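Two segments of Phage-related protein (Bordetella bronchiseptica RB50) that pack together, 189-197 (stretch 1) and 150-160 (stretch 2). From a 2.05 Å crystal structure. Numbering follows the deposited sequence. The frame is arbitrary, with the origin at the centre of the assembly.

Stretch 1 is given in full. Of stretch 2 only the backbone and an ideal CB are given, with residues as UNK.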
# COMPACT_ATOMS: atom_id res chain seq x y z
N ALA E 189 -32.21 46.75 4.20
CA ALA E 189 -32.99 47.71 3.43
C ALA E 189 -33.73 47.00 2.31
O ALA E 189 -34.87 47.34 1.99
CB ALA E 189 -32.11 48.80 2.87
N CYS E 190 -33.11 45.98 1.74
CA CYS E 190 -33.74 45.21 0.68
C CYS E 190 -34.86 44.26 1.14
O CYS E 190 -35.78 44.00 0.38
CB CYS E 190 -32.70 44.36 -0.06
SG CYS E 190 -31.54 45.30 -1.04
N LYS E 191 -34.77 43.76 2.36
CA LYS E 191 -35.66 42.67 2.83
C LYS E 191 -37.15 42.92 2.57
O LYS E 191 -37.87 42.01 2.16
CB LYS E 191 -35.44 42.39 4.33
CG LYS E 191 -36.26 41.22 4.87
CD LYS E 191 -35.76 40.68 6.21
CE LYS E 191 -36.49 39.36 6.54
NZ LYS E 191 -36.47 39.02 7.98
N TYR E 192 -37.60 44.14 2.81
CA TYR E 192 -39.00 44.50 2.57
C TYR E 192 -39.09 45.73 1.67
O TYR E 192 -40.05 46.49 1.79
CB TYR E 192 -39.72 44.81 3.89
CG TYR E 192 -39.72 43.68 4.90
CD1 TYR E 192 -40.50 42.55 4.71
CD2 TYR E 192 -38.96 43.77 6.07
CE1 TYR E 192 -40.49 41.51 5.63
CE2 TYR E 192 -38.95 42.74 6.99
CZ TYR E 192 -39.73 41.62 6.77
OH TYR E 192 -39.72 40.61 7.69
N HIS E 193 -38.12 45.93 0.78
CA HIS E 193 -38.18 47.11 -0.09
C HIS E 193 -39.42 46.97 -0.96
O HIS E 193 -39.55 45.95 -1.61
CB HIS E 193 -36.94 47.26 -0.96
CG HIS E 193 -36.88 48.57 -1.67
ND1 HIS E 193 -37.63 48.84 -2.80
CD2 HIS E 193 -36.22 49.71 -1.38
CE1 HIS E 193 -37.41 50.08 -3.18
NE2 HIS E 193 -36.56 50.63 -2.33
N PRO E 194 -40.33 47.98 -0.96
CA PRO E 194 -41.60 47.83 -1.67
C PRO E 194 -41.50 47.52 -3.17
O PRO E 194 -42.37 46.82 -3.71
CB PRO E 194 -42.30 49.18 -1.41
CG PRO E 194 -41.19 50.13 -1.13
CD PRO E 194 -40.23 49.31 -0.34
N LYS E 195 -40.49 48.05 -3.84
CA LYS E 195 -40.34 47.81 -5.28
C LYS E 195 -39.98 46.36 -5.50
O LYS E 195 -40.48 45.74 -6.42
CB LYS E 195 -39.28 48.71 -5.92
CG LYS E 195 -39.66 50.17 -6.08
CD LYS E 195 -38.71 50.88 -7.04
CE LYS E 195 -39.14 52.32 -7.38
NZ LYS E 195 -39.05 53.25 -6.22
N LEU E 196 -39.09 45.85 -4.65
CA LEU E 196 -38.66 44.44 -4.75
C LEU E 196 -39.79 43.47 -4.35
O LEU E 196 -40.03 42.47 -5.03
CB LEU E 196 -37.41 44.21 -3.90
CG LEU E 196 -36.17 45.08 -4.27
CD1 LEU E 196 -34.94 44.71 -3.43
CD2 LEU E 196 -35.84 44.91 -5.68
N ILE E 197 -40.52 43.82 -3.29
CA ILE E 197 -41.65 43.02 -2.83
C ILE E 197 -42.70 42.93 -3.94
O ILE E 197 -43.24 41.86 -4.22
CB ILE E 197 -42.23 43.61 -1.54
CG1 ILE E 197 -41.22 43.45 -0.38
CG2 ILE E 197 -43.54 42.94 -1.15
CD1 ILE E 197 -41.03 42.03 0.12
N UNK E 150 -31.30 56.54 -1.06
CA UNK E 150 -30.81 55.49 -0.19
C UNK E 150 -31.86 54.39 -0.06
O UNK E 150 -33.06 54.68 -0.02
CB UNK E 150 -30.44 56.06 1.18
N UNK E 151 -31.39 53.14 0.03
CA UNK E 151 -32.24 51.95 -0.09
C UNK E 151 -33.24 51.76 1.04
O UNK E 151 -34.14 50.92 0.94
CB UNK E 151 -31.36 50.70 -0.17
N UNK E 152 -33.02 52.49 2.13
CA UNK E 152 -33.94 52.54 3.26
C UNK E 152 -35.21 53.34 2.92
O UNK E 152 -36.23 53.19 3.59
CB UNK E 152 -33.24 53.15 4.47
N UNK E 153 -35.15 54.18 1.88
CA UNK E 153 -36.32 54.89 1.41
C UNK E 153 -37.16 54.03 0.47
O UNK E 153 -36.63 53.38 -0.44
CB UNK E 153 -35.90 56.18 0.71
N UNK E 154 -38.49 54.05 0.64
CA UNK E 154 -39.33 53.33 -0.30
C UNK E 154 -39.22 53.87 -1.73
O UNK E 154 -39.51 53.14 -2.68
CB UNK E 154 -40.79 53.39 0.17
N UNK E 155 -38.80 55.13 -1.87
CA UNK E 155 -38.66 55.79 -3.16
C UNK E 155 -37.42 55.40 -3.97
O UNK E 155 -37.31 55.75 -5.14
CB UNK E 155 -38.65 57.30 -2.94
N UNK E 156 -36.49 54.70 -3.33
CA UNK E 156 -35.25 54.29 -3.97
C UNK E 156 -35.48 53.17 -4.98
O UNK E 156 -36.56 52.58 -5.04
CB UNK E 156 -34.24 53.84 -2.91
N UNK E 157 -34.46 52.89 -5.79
CA UNK E 157 -34.56 51.86 -6.82
C UNK E 157 -33.28 51.04 -6.86
O UNK E 157 -32.46 51.20 -7.78
CB UNK E 157 -34.84 52.48 -8.19
N UNK E 158 -33.08 50.16 -5.85
CA UNK E 158 -31.93 49.28 -5.81
C UNK E 158 -31.64 48.56 -7.14
O UNK E 158 -30.50 48.47 -7.55
CB UNK E 158 -32.14 48.24 -4.70
N UNK E 159 -32.67 48.05 -7.80
CA UNK E 159 -32.49 47.34 -9.06
C UNK E 159 -31.81 48.22 -10.11
O UNK E 159 -30.89 47.79 -10.79
CB UNK E 159 -33.84 46.85 -9.58
N UNK E 160 -32.27 49.45 -10.22
CA UNK E 160 -31.70 50.41 -11.15
C UNK E 160 -30.24 50.75 -10.80
O UNK E 160 -29.41 50.90 -11.68
CB UNK E 160 -32.55 51.68 -11.16

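Position 150 has nothing of stretch 1 near its ideal CB, so many side chains would fit. It is Arg150, whose end leads away.

At position 151 CA-to-CB points sideways, and the ideal CB lies beside Ala189 CB. Cys190 and its sulfur lie beyond. A large apolar or aromatic side chain would suit. It is Trp151. Its CB sits 3.7 Å from Ala189 CB, and its CE3 3.5 Å from Cys190 SG. A water donates to Trp151 O and Ala189 O, at 2.9 and 2.8 Å from its oxygen.

Position 152 points away, and only Ala189 is near. Small or polar residues would do. It is Thr152; its CG2 lies 4.1 Å from Ala189 CB.

Position 153 also points away. It closes one type I turn and opens another, a place where Ser, Asp or Asn is common. It is Ser153, whose OG accepts from the backbone N of 155 at 3.1 Å.

At position 154 phi is -63°, which proline tolerates, and the ideal CB is near Pro194 CG. A compact apolar residue would fit. It is Pro154, its CB 3.7 Å from Pro194 CG.

Position 155 points away, and the ideal CB is 5.2 Å from Lys195 NZ. Polar or acidic residues are plausible. It is Asp155. Lys195 NZ donates weakly to Asp155 O at 3.2 Å.

At position 156 the ideal CB is 4.0 Å from His193 NE2. A short side chain with an acceptor, such as Ser or Thr, would suit. It is Ser156. His193 NE2 donates to Ser156 OG at 2.8 Å, and that hydroxyl donates to Ser153 O at 2.6 Å. Lys195 NZ also donates to Ser156 O at 2.8 Å.

Position 157 points away and precedes a helix, so a capping residue such as Asp, Asn, Ser or Thr is expected. It is Asp157. Its OD1 accepts a weak capping bond from the backbone N of 160.

Position 158 points toward stretch 1 at a helix start, near Leu196, Cys190 and His193. Small apolar residues, proline included, would suit. It is Pro158, whose CD lies over one face of the His193 ring, 3.9 Å from its centroid.

Position 159 points toward stretch 1, with Leu196 CD2 4.8 Å from the ideal CB. Thr, Val or Ala would fit. It is Thr159; its OG1 is 3.5 Å from Leu196 CD2.

Position 160 is out of reach of stretch 1. It is Lys160.

Stretch 2, residues 150-160: RWTSPDSDPTK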
# COMPACT_ATOMS: atom_id res chain seq x y z
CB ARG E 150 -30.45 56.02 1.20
CG ARG E 150 -29.33 57.01 1.18
CD ARG E 150 -29.14 57.64 2.53
NE ARG E 150 -27.96 58.48 2.53
CZ ARG E 150 -27.54 59.20 3.56
NH1 ARG E 150 -28.21 59.21 4.70
NH2 ARG E 150 -26.43 59.92 3.44
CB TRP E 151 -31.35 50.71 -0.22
CG TRP E 151 -30.58 50.63 -1.51
CD1 TRP E 151 -30.37 51.64 -2.41
CD2 TRP E 151 -29.87 49.50 -2.02
NE1 TRP E 151 -29.63 51.19 -3.47
CE2 TRP E 151 -29.28 49.89 -3.24
CE3 TRP E 151 -29.69 48.19 -1.57
CZ2 TRP E 151 -28.53 49.02 -4.01
CZ3 TRP E 151 -28.94 47.31 -2.34
CH2 TRP E 151 -28.39 47.73 -3.56
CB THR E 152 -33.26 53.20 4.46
OG1 THR E 152 -32.65 54.42 4.03
CG2 THR E 152 -32.19 52.28 5.04
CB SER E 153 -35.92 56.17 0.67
OG SER E 153 -37.07 56.79 0.08
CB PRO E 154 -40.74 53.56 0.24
CG PRO E 154 -40.65 54.80 1.04
CD PRO E 154 -39.29 54.73 1.67
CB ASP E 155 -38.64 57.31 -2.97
CG ASP E 155 -39.95 57.84 -2.45
OD1 ASP E 155 -40.95 57.11 -2.49
OD2 ASP E 155 -39.97 59.01 -2.01
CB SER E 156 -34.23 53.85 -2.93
OG SER E 156 -34.74 52.78 -2.15
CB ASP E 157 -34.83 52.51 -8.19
CG ASP E 157 -35.34 51.52 -9.25
OD1 ASP E 157 -35.26 50.28 -9.07
OD2 ASP E 157 -35.83 51.99 -10.29
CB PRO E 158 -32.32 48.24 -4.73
CG PRO E 158 -33.19 48.99 -3.82
CD PRO E 158 -33.96 49.96 -4.68
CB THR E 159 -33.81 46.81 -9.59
OG1 THR E 159 -34.35 45.87 -8.64
CG2 THR E 159 -33.63 46.16 -10.96
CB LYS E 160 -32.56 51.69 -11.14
CG LYS E 160 -32.04 52.87 -11.96
CD LYS E 160 -32.05 52.60 -13.45
CE LYS E 160 -31.58 53.84 -14.24
NZ LYS E 160 -32.50 55.01 -14.09
O HOH W 1 -36.32 49.68 2.38
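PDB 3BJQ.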